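Local coordinates for alpha-toxin (Clostridium novyi, PDB 2VK9), which is a large clostridial toxin whose N-terminal portion, the part modelled here, carries a catalytic domain built on the GT-A type of fold, at residues A[397-408]-A[478-487]; A[382-390]-A[503-513]. All coordinates share one frame; numbering follows the deposited sequence.

Contact 1 (A[397-408]-A[478-487]); sequences TLNNLISQLENR and NIYSSATCDT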
loop_
_atom_site.group_PDB
_atom_site.type_symbol
_atom_site.label_atom_id
_atom_site.label_comp_id
_atom_site.label_asym_id
_atom_site.label_seq_id
_atom_site.Cartn_x
_atom_site.Cartn_y
_atom_site.Cartn_z
ATOM N N THR A 397 -10.705 -11.172 -2.950
ATOM C CA THR A 397 -10.245 -9.922 -2.334
ATOM C C THR A 397 -9.324 -9.124 -3.271
ATOM O O THR A 397 -9.339 -7.896 -3.251
ATOM C CB THR A 397 -9.561 -10.158 -0.970
ATOM O OG1 THR A 397 -10.471 -10.816 -0.088
ATOM C CG2 THR A 397 -9.161 -8.852 -0.332
ATOM N N LEU A 398 -8.537 -9.825 -4.088
ATOM C CA LEU A 398 -7.680 -9.172 -5.061
ATOM C C LEU A 398 -8.509 -8.447 -6.114
ATOM O O LEU A 398 -8.195 -7.312 -6.484
ATOM C CB LEU A 398 -6.732 -10.167 -5.726
ATOM C CG LEU A 398 -5.619 -9.566 -6.607
ATOM C CD1 LEU A 398 -4.546 -8.933 -5.769
ATOM C CD2 LEU A 398 -5.009 -10.618 -7.516
ATOM N N ASN A 399 -9.569 -9.090 -6.599
ATOM C CA ASN A 399 -10.470 -8.417 -7.529
ATOM C C ASN A 399 -11.131 -7.205 -6.897
ATOM O O ASN A 399 -11.327 -6.197 -7.574
ATOM C CB ASN A 399 -11.508 -9.372 -8.118
ATOM C CG ASN A 399 -10.921 -10.270 -9.215
ATOM O OD1 ASN A 399 -11.205 -11.474 -9.263
ATOM N ND2 ASN A 399 -10.089 -9.689 -10.098
ATOM N N ASN A 400 -11.438 -7.299 -5.604
ATOM C CA ASN A 400 -11.959 -6.167 -4.860
ATOM C C ASN A 400 -10.938 -5.055 -4.696
ATOM O O ASN A 400 -11.295 -3.875 -4.723
ATOM C CB ASN A 400 -12.449 -6.597 -3.484
ATOM C CG ASN A 400 -13.726 -7.395 -3.540
ATOM O OD1 ASN A 400 -14.500 -7.322 -4.511
ATOM N ND2 ASN A 400 -13.963 -8.172 -2.487
ATOM N N LEU A 401 -9.675 -5.441 -4.519
ATOM C CA LEU A 401 -8.561 -4.499 -4.470
ATOM C C LEU A 401 -8.402 -3.716 -5.771
ATOM O O LEU A 401 -8.257 -2.497 -5.736
ATOM C CB LEU A 401 -7.266 -5.224 -4.130
ATOM C CG LEU A 401 -6.030 -4.381 -3.814
ATOM C CD1 LEU A 401 -6.262 -3.518 -2.589
ATOM C CD2 LEU A 401 -4.838 -5.301 -3.608
ATOM N N ILE A 402 -8.445 -4.411 -6.908
ATOM C CA ILE A 402 -8.300 -3.767 -8.222
ATOM C C ILE A 402 -9.488 -2.859 -8.474
ATOM O O ILE A 402 -9.345 -1.778 -9.049
ATOM C CB ILE A 402 -8.188 -4.797 -9.383
ATOM C CG1 ILE A 402 -6.875 -5.580 -9.294
ATOM C CG2 ILE A 402 -8.307 -4.107 -10.743
ATOM C CD1 ILE A 402 -6.942 -6.969 -9.891
ATOM N N SER A 403 -10.657 -3.319 -8.024
ATOM C CA SER A 403 -11.895 -2.558 -8.092
ATOM C C SER A 403 -11.800 -1.281 -7.244
ATOM O O SER A 403 -12.090 -0.191 -7.739
ATOM C CB SER A 403 -13.062 -3.436 -7.646
ATOM O OG SER A 403 -14.270 -2.701 -7.618
ATOM N N GLN A 404 -11.367 -1.419 -5.987
ATOM C CA GLN A 404 -11.117 -0.261 -5.124
ATOM C C GLN A 404 -10.225 0.775 -5.801
ATOM O O GLN A 404 -10.584 1.950 -5.886
ATOM C CB GLN A 404 -10.470 -0.679 -3.808
ATOM C CG GLN A 404 -11.417 -1.232 -2.762
ATOM C CD GLN A 404 -12.349 -0.190 -2.138
ATOM O OE1 GLN A 404 -12.151 1.025 -2.276
ATOM N NE2 GLN A 404 -13.375 -0.675 -1.439
ATOM N N LEU A 405 -9.065 0.330 -6.280
ATOM C CA LEU A 405 -8.095 1.222 -6.902
ATOM C C LEU A 405 -8.697 1.941 -8.112
ATOM O O LEU A 405 -8.549 3.158 -8.242
ATOM C CB LEU A 405 -6.812 0.466 -7.296
ATOM C CG LEU A 405 -5.640 1.296 -7.848
ATOM C CD1 LEU A 405 -4.830 1.915 -6.743
ATOM C CD2 LEU A 405 -4.721 0.454 -8.690
ATOM N N GLU A 406 -9.379 1.184 -8.978
ATOM C CA GLU A 406 -9.990 1.735 -10.187
ATOM C C GLU A 406 -11.076 2.736 -9.840
ATOM O O GLU A 406 -11.182 3.794 -10.459
ATOM C CB GLU A 406 -10.596 0.627 -11.035
ATOM C CG GLU A 406 -9.636 -0.045 -11.990
ATOM C CD GLU A 406 -10.219 -1.309 -12.603
ATOM O OE1 GLU A 406 -11.402 -1.616 -12.320
ATOM O OE2 GLU A 406 -9.499 -2.002 -13.366
ATOM N N ASN A 407 -11.873 2.387 -8.835
ATOM C CA ASN A 407 -12.947 3.247 -8.354
ATOM C C ASN A 407 -12.440 4.580 -7.808
ATOM O O ASN A 407 -12.947 5.635 -8.175
ATOM C CB ASN A 407 -13.763 2.519 -7.287
ATOM C CG ASN A 407 -14.933 3.334 -6.795
ATOM O OD1 ASN A 407 -15.872 3.605 -7.539
ATOM N ND2 ASN A 407 -14.885 3.726 -5.531
ATOM N N ARG A 408 -11.436 4.521 -6.940
ATOM C CA ARG A 408 -10.881 5.717 -6.325
ATOM C C ARG A 408 -10.169 6.619 -7.316
ATOM O O ARG A 408 -10.220 7.840 -7.184
ATOM C CB ARG A 408 -9.944 5.340 -5.191
ATOM C CG ARG A 408 -10.693 4.852 -3.997
ATOM C CD ARG A 408 -9.852 3.984 -3.144
ATOM N NE ARG A 408 -10.678 3.324 -2.143
ATOM C CZ ARG A 408 -10.709 3.651 -0.857
ATOM N NH1 ARG A 408 -9.938 4.630 -0.389
ATOM N NH2 ARG A 408 -11.508 2.981 -0.041
ATOM N N ASN A 478 -5.078 2.182 2.919
ATOM C CA ASN A 478 -6.516 2.395 3.122
ATOM C C ASN A 478 -7.377 1.647 2.118
ATOM O O ASN A 478 -8.467 1.197 2.447
ATOM C CB ASN A 478 -6.875 3.888 3.128
ATOM C CG ASN A 478 -6.432 4.613 4.416
ATOM O OD1 ASN A 478 -5.885 4.007 5.354
ATOM N ND2 ASN A 478 -6.671 5.928 4.454
ATOM N N ILE A 479 -6.880 1.499 0.897
ATOM C CA ILE A 479 -7.623 0.788 -0.142
ATOM C C ILE A 479 -7.599 -0.731 0.102
ATOM O O ILE A 479 -8.439 -1.469 -0.414
ATOM C CB ILE A 479 -7.112 1.149 -1.571
ATOM C CG1 ILE A 479 -5.895 0.287 -1.957
ATOM C CG2 ILE A 479 -6.764 2.625 -1.649
ATOM C CD1 ILE A 479 -5.560 0.284 -3.440
ATOM N N TYR A 480 -6.630 -1.182 0.895
ATOM C CA TYR A 480 -6.494 -2.595 1.236
ATOM C C TYR A 480 -7.480 -2.973 2.324
ATOM O O TYR A 480 -8.123 -4.025 2.242
ATOM C CB TYR A 480 -5.060 -2.939 1.664
ATOM C CG TYR A 480 -4.092 -2.973 0.507
ATOM C CD1 TYR A 480 -3.722 -1.798 -0.143
ATOM C CD2 TYR A 480 -3.552 -4.169 0.055
ATOM C CE1 TYR A 480 -2.856 -1.809 -1.197
ATOM C CE2 TYR A 480 -2.663 -4.184 -1.015
ATOM C CZ TYR A 480 -2.327 -2.997 -1.633
ATOM O OH TYR A 480 -1.463 -2.967 -2.699
ATOM N N SER A 481 -7.610 -2.107 3.326
ATOM C CA SER A 481 -8.562 -2.350 4.393
ATOM C C SER A 481 -9.986 -2.167 3.904
ATOM O O SER A 481 -10.902 -2.754 4.470
ATOM C CB SER A 481 -8.287 -1.482 5.619
ATOM O OG SER A 481 -8.103 -0.151 5.225
ATOM N N SER A 482 -10.171 -1.387 2.845
ATOM C CA SER A 482 -11.487 -1.261 2.231
ATOM C C SER A 482 -11.814 -2.427 1.295
ATOM O O SER A 482 -12.973 -2.835 1.188
ATOM C CB SER A 482 -11.643 0.079 1.506
ATOM O OG SER A 482 -11.649 1.166 2.419
ATOM N N ALA A 483 -10.803 -2.957 0.609
ATOM C CA ALA A 483 -10.995 -4.127 -0.252
ATOM C C ALA A 483 -11.274 -5.360 0.605
ATOM O O ALA A 483 -12.010 -6.262 0.218
ATOM C CB ALA A 483 -9.783 -4.345 -1.130
ATOM N N THR A 484 -10.666 -5.367 1.782
ATOM C CA THR A 484 -10.879 -6.383 2.796
ATOM C C THR A 484 -12.278 -6.256 3.403
ATOM O O THR A 484 -12.959 -7.253 3.642
ATOM C CB THR A 484 -9.811 -6.221 3.866
ATOM O OG1 THR A 484 -8.553 -6.574 3.299
ATOM C CG2 THR A 484 -10.045 -7.124 4.997
ATOM N N CYS A 485 -12.693 -5.016 3.642
ATOM C CA CYS A 485 -14.014 -4.707 4.146
ATOM C C CYS A 485 -15.099 -5.067 3.130
ATOM O O CYS A 485 -16.149 -5.566 3.501
ATOM C CB CYS A 485 -14.081 -3.227 4.500
ATOM S SG CYS A 485 -15.559 -2.741 5.395
ATOM N N ASP A 486 -14.830 -4.796 1.856
ATOM C CA ASP A 486 -15.669 -5.234 0.737
ATOM C C ASP A 486 -15.979 -6.725 0.852
ATOM O O ASP A 486 -17.132 -7.136 0.792
ATOM C CB ASP A 486 -14.930 -5.022 -0.607
ATOM C CG ASP A 486 -15.109 -3.625 -1.208
ATOM O OD1 ASP A 486 -15.836 -2.784 -0.630
ATOM O OD2 ASP A 486 -14.518 -3.379 -2.298
ATOM N N THR A 487 -14.930 -7.526 1.003
ATOM C CA THR A 487 -15.049 -8.970 0.966
ATOM C C THR A 487 -15.838 -9.485 2.167
ATOM O O THR A 487 -16.774 -10.273 2.016
ATOM C CB THR A 487 -13.649 -9.644 0.908
ATOM O OG1 THR A 487 -12.954 -9.211 -0.266
ATOM C CG2 THR A 487 -13.769 -11.160 0.874
#

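Contact 2 (A[382-390]-A[503-513]); sequences KTFSNAFII and QEIFEASNNLY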
loop_
_atom_site.group_PDB
_atom_site.type_symbol
_atom_site.label_atom_id
_atom_site.label_comp_id
_atom_site.label_asym_id
_atom_site.label_seq_id
_atom_site.Cartn_x
_atom_site.Cartn_y
_atom_site.Cartn_z
ATOM N N LYS A 382 -2.082 -2.223 15.735
ATOM C CA LYS A 382 -1.655 -2.703 14.419
ATOM C C LYS A 382 -2.520 -2.139 13.291
ATOM O O LYS A 382 -3.690 -1.806 13.488
ATOM C CB LYS A 382 -1.687 -4.228 14.370
ATOM C CG LYS A 382 -0.636 -4.929 15.217
ATOM C CD LYS A 382 -0.876 -6.431 15.178
ATOM C CE LYS A 382 0.341 -7.215 15.622
ATOM N NZ LYS A 382 0.203 -8.663 15.261
ATOM N N THR A 383 -1.933 -2.035 12.103
ATOM C CA THR A 383 -2.649 -1.569 10.922
ATOM C C THR A 383 -2.120 -2.269 9.671
ATOM O O THR A 383 -0.928 -2.549 9.583
ATOM C CB THR A 383 -2.551 -0.016 10.773
ATOM O OG1 THR A 383 -3.419 0.430 9.722
ATOM C CG2 THR A 383 -1.105 0.445 10.487
ATOM N N PHE A 384 -3.010 -2.553 8.719
ATOM C CA PHE A 384 -2.612 -3.091 7.415
ATOM C C PHE A 384 -1.512 -2.252 6.785
ATOM O O PHE A 384 -1.563 -1.025 6.807
ATOM C CB PHE A 384 -3.785 -3.136 6.434
ATOM C CG PHE A 384 -4.728 -4.291 6.635
ATOM C CD1 PHE A 384 -4.260 -5.562 6.933
ATOM C CD2 PHE A 384 -6.098 -4.111 6.475
ATOM C CE1 PHE A 384 -5.150 -6.629 7.108
ATOM C CE2 PHE A 384 -6.991 -5.173 6.638
ATOM C CZ PHE A 384 -6.518 -6.431 6.959
ATOM N N SER A 385 -0.515 -2.940 6.238
ATOM C CA SER A 385 0.512 -2.339 5.408
ATOM C C SER A 385 0.510 -3.084 4.085
ATOM O O SER A 385 0.271 -4.293 4.057
ATOM C CB SER A 385 1.873 -2.491 6.068
ATOM O OG SER A 385 2.879 -1.881 5.285
ATOM N N ASN A 386 0.769 -2.377 2.988
ATOM C CA ASN A 386 0.861 -3.030 1.687
ATOM C C ASN A 386 2.302 -3.397 1.307
ATOM O O ASN A 386 2.629 -3.567 0.131
ATOM C CB ASN A 386 0.171 -2.193 0.602
ATOM C CG ASN A 386 0.899 -0.896 0.301
ATOM O OD1 ASN A 386 1.563 -0.329 1.169
ATOM N ND2 ASN A 386 0.764 -0.413 -0.939
ATOM N N ALA A 387 3.148 -3.540 2.325
ATOM C CA ALA A 387 4.555 -3.894 2.150
ATOM C C ALA A 387 4.785 -5.389 1.954
ATOM O O ALA A 387 5.834 -5.797 1.456
ATOM C CB ALA A 387 5.356 -3.396 3.319
ATOM N N PHE A 388 3.811 -6.196 2.365
ATOM C CA PHE A 388 3.875 -7.652 2.240
ATOM C C PHE A 388 2.471 -8.169 1.955
ATOM O O PHE A 388 1.574 -8.041 2.796
ATOM C CB PHE A 388 4.421 -8.258 3.530
ATOM C CG PHE A 388 4.781 -9.714 3.431
ATOM C CD1 PHE A 388 6.035 -10.108 2.982
ATOM C CD2 PHE A 388 3.891 -10.689 3.835
ATOM C CE1 PHE A 388 6.386 -11.455 2.912
ATOM C CE2 PHE A 388 4.237 -12.036 3.764
ATOM C CZ PHE A 388 5.481 -12.411 3.303
ATOM N N ILE A 389 2.285 -8.726 0.759
ATOM C CA ILE A 389 0.985 -9.174 0.282
ATOM C C ILE A 389 1.095 -10.585 -0.263
ATOM O O ILE A 389 1.982 -10.878 -1.068
ATOM C CB ILE A 389 0.481 -8.293 -0.874
ATOM C CG1 ILE A 389 0.608 -6.802 -0.546
ATOM C CG2 ILE A 389 -0.951 -8.650 -1.250
ATOM C CD1 ILE A 389 0.453 -5.911 -1.781
ATOM N N ILE A 390 0.197 -11.465 0.163
ATOM C CA ILE A 390 0.148 -12.805 -0.401
ATOM C C ILE A 390 -1.215 -13.021 -1.013
ATOM O O ILE A 390 -2.224 -12.839 -0.340
ATOM C CB ILE A 390 0.391 -13.891 0.653
ATOM C CG1 ILE A 390 1.757 -13.706 1.317
ATOM C CG2 ILE A 390 0.299 -15.269 0.010
ATOM C CD1 ILE A 390 1.905 -14.471 2.604
ATOM N N GLN A 503 -9.691 -7.530 10.997
ATOM C CA GLN A 503 -8.516 -7.466 10.153
ATOM C C GLN A 503 -7.616 -8.649 10.399
ATOM O O GLN A 503 -6.888 -9.069 9.510
ATOM C CB GLN A 503 -7.726 -6.205 10.445
ATOM C CG GLN A 503 -8.412 -4.939 10.027
ATOM C CD GLN A 503 -7.575 -3.712 10.294
ATOM O OE1 GLN A 503 -6.369 -3.798 10.539
ATOM N NE2 GLN A 503 -8.212 -2.554 10.233
ATOM N N GLU A 504 -7.656 -9.175 11.616
ATOM C CA GLU A 504 -6.796 -10.287 11.997
ATOM C C GLU A 504 -6.950 -11.466 11.029
ATOM O O GLU A 504 -5.992 -12.183 10.767
ATOM C CB GLU A 504 -7.059 -10.703 13.449
ATOM C CG GLU A 504 -5.894 -11.448 14.112
ATOM C CD GLU A 504 -6.092 -11.679 15.620
ATOM O OE1 GLU A 504 -6.950 -10.986 16.234
ATOM O OE2 GLU A 504 -5.383 -12.555 16.193
ATOM N N ILE A 505 -8.154 -11.629 10.482
ATOM C CA ILE A 505 -8.464 -12.665 9.497
ATOM C C ILE A 505 -7.533 -12.599 8.287
ATOM O O ILE A 505 -7.034 -13.619 7.818
ATOM C CB ILE A 505 -9.914 -12.530 8.990
ATOM C CG1 ILE A 505 -10.908 -12.751 10.126
ATOM C CG2 ILE A 505 -10.197 -13.495 7.836
ATOM C CD1 ILE A 505 -12.300 -12.206 9.818
ATOM N N PHE A 506 -7.303 -11.396 7.779
ATOM C CA PHE A 506 -6.527 -11.226 6.565
ATOM C C PHE A 506 -5.074 -10.934 6.858
ATOM O O PHE A 506 -4.363 -10.451 5.994
ATOM C CB PHE A 506 -7.112 -10.089 5.733
ATOM C CG PHE A 506 -8.495 -10.344 5.258
ATOM C CD1 PHE A 506 -9.584 -10.014 6.048
ATOM C CD2 PHE A 506 -8.712 -10.915 4.015
ATOM C CE1 PHE A 506 -10.873 -10.248 5.609
ATOM C CE2 PHE A 506 -9.993 -11.149 3.558
ATOM C CZ PHE A 506 -11.082 -10.812 4.359
ATOM N N GLU A 507 -4.633 -11.221 8.074
ATOM C CA GLU A 507 -3.275 -10.909 8.480
ATOM C C GLU A 507 -2.305 -12.004 8.056
ATOM O O GLU A 507 -2.559 -13.191 8.273
ATOM C CB GLU A 507 -3.207 -10.693 9.993
ATOM C CG GLU A 507 -1.891 -10.080 10.480
ATOM C CD GLU A 507 -1.869 -9.802 11.982
ATOM O OE1 GLU A 507 -2.752 -10.318 12.714
ATOM O OE2 GLU A 507 -0.961 -9.070 12.441
ATOM N N ALA A 508 -1.202 -11.586 7.434
ATOM C CA ALA A 508 -0.087 -12.475 7.119
ATOM C C ALA A 508 0.730 -12.635 8.376
ATOM O O ALA A 508 1.108 -11.637 8.998
ATOM C CB ALA A 508 0.771 -11.897 6.014
ATOM N N SER A 509 1.006 -13.886 8.736
ATOM C CA SER A 509 1.769 -14.222 9.937
ATOM C C SER A 509 3.129 -13.521 10.069
ATOM O O SER A 509 3.756 -13.163 9.074
ATOM C CB SER A 509 1.974 -15.725 9.996
ATOM O OG SER A 509 2.699 -16.060 11.159
ATOM N N ASN A 510 3.582 -13.343 11.309
ATOM C CA ASN A 510 4.889 -12.718 11.593
ATOM C C ASN A 510 6.116 -13.558 11.258
ATOM O O ASN A 510 7.203 -13.030 11.075
ATOM C CB ASN A 510 4.954 -12.234 13.043
ATOM C CG ASN A 510 4.472 -10.807 13.187
ATOM O OD1 ASN A 510 4.646 -9.984 12.272
ATOM N ND2 ASN A 510 3.861 -10.495 14.329
ATOM N N ASN A 511 5.929 -14.865 11.172
ATOM C CA ASN A 511 6.992 -15.764 10.767
ATOM C C ASN A 511 7.371 -15.617 9.296
ATOM O O ASN A 511 8.386 -16.136 8.862
ATOM C CB ASN A 511 6.561 -17.205 11.034
ATOM C CG ASN A 511 6.212 -17.445 12.485
ATOM O OD1 ASN A 511 6.828 -16.876 13.388
ATOM N ND2 ASN A 511 5.212 -18.289 12.718
ATOM N N LEU A 512 6.534 -14.919 8.536
ATOM C CA LEU A 512 6.669 -14.806 7.092
ATOM C C LEU A 512 7.570 -13.652 6.662
ATOM O O LEU A 512 8.085 -13.651 5.555
ATOM C CB LEU A 512 5.285 -14.652 6.464
ATOM C CG LEU A 512 4.548 -15.808 5.769
ATOM C CD1 LEU A 512 5.022 -17.206 6.160
ATOM C CD2 LEU A 512 3.051 -15.652 5.997
ATOM N N TYR A 513 7.763 -12.669 7.533
ATOM C CA TYR A 513 8.605 -11.525 7.208
ATOM C C TYR A 513 9.156 -10.886 8.475
ATOM O O TYR A 513 8.546 -10.968 9.545
ATOM C CB TYR A 513 7.824 -10.478 6.403
ATOM C CG TYR A 513 6.754 -9.809 7.228
ATOM C CD1 TYR A 513 5.508 -10.410 7.394
ATOM C CD2 TYR A 513 6.994 -8.590 7.869
ATOM C CE1 TYR A 513 4.530 -9.821 8.161
ATOM C CE2 TYR A 513 6.013 -7.989 8.644
ATOM C CZ TYR A 513 4.782 -8.615 8.783
ATOM O OH TYR A 513 3.789 -8.050 9.543
#

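Contact 1 (A[397-408]-A[478-487])
With its CG set opposite the backbone N (chi1 -170°), L401 reaches over the Y480 ring, while Y480 has its own CG opposite the carbonyl carbon and next to the backbone N. CD1 of L401 then stands 3.7 Å from the centroid of the Y480 ring and only 6° off its normal, which identifies a CH-pi contact over the face. The helices that carry them, 397-408 and 478-487, run largely against one another at 127°, the axes of these segments approaching to 8.4 Å. The small A483 is consistent with that approach: its CB lies 3.6 Å from CA of L401, a knob in the hole formed by T397, N400, L401 and Q404. In return, Q404 is a knob among I479, S482, A483 and D486. L405 adds an apolar contact, its CD1 3.8 Å from CD1 of I479.

Polar groups run along the flank. At one end N400 ND2 donates to T487 OG1 (2.7 Å), which lies in its amide plane; the T397 hydroxyl lies 3.0 Å from T487 OG1 and is hydrogen-bonded to L368 O. Further along, the Q404 chain bends at chi2 and brings NE2 to D486 OD2 (3.1 Å), meeting the oxygen from above the carboxylate plane. R408 grips Q404 OE1 side-on with NE (2.7 Å) and NH2, which, with the bond from NE2 to T494 O, helps hold the amide with NE2 toward D486. The carboxylate also receives the backbone N-H groups of N493 and T494, so the charge of this buried group is probably spread over several N-H donors.

Contact 2 (A[382-390]-A[503-513])
Between F384 and Q503 the backbones stay 7.8 Å apart at their CA atoms, too far for main-chain pairing, and the chain 382-390 turns a corner at 386-388. The contact with the loop 503-513 is carried mainly by side chains. The extended Q503 side chain lays its amide over the F384 ring, the planes only 18° apart and OE1 4.0 Å above the ring plane near its centre. Its polar ends are held from outside, NE2 bonding L498 O and OE1 accepting from R374 NH1, which secures the amide in that stacked pose. Beyond the ring's far end, F384 CZ touches CB of F506 at 3.9 Å.

Strand 382-391 belongs to the mixed central sheet of the GT-A fold, where it runs antiparallel to both its neighbours, 280-283 and 371-376. The loop, which follows helix 500-503, covers side chains projecting from this strand on both sides of its break.

Past the corner, F388 has CG opposite its backbone N and packs against A508, L512 and Y513. CB of Y513 sits over the face of the F388 ring, 4.1 Å from its centroid, a CH-pi contact. The two rings themselves meet obliquely, with centroids 5.0 Å apart and planes at 32°; Y513 also meets the ring of F287. A508 CB instead comes to the F388 edge, near the ring plane, 4.0 Å from CD2. Two residues on, I390 CD1 reaches CD2 of L512 at 3.8 Å. At the opposite end of the segment, the extended K382 chain crosses E507 at about a right angle and forms a salt bridge, its NZ 3.1 Å from OE2 on the syn lone pair; R374 NE is a long, weak second ionic partner of that oxygen.

Contact 1 is nested inside the chain loop closed by contact 2, and their centres lie about 16 Å apart. Strand 382-391 is followed in the chain by helix 396-422, so one side of each contact comes from consecutive elements. Helix 477-488 joins them in space: S481 CB packs 3.5 Å from CD2 of F384, and Y480 OH lies 3.6 Å from CD1 of I389. The Y480 ring thus offers a face to L401 in contact 1 while its hydroxyl end rests on the strand, also touching N386. T484 packs on F506, extending the same helix's contacts to the loop 503-513. Together these contacts place the helix pair and the loop against the central sheet.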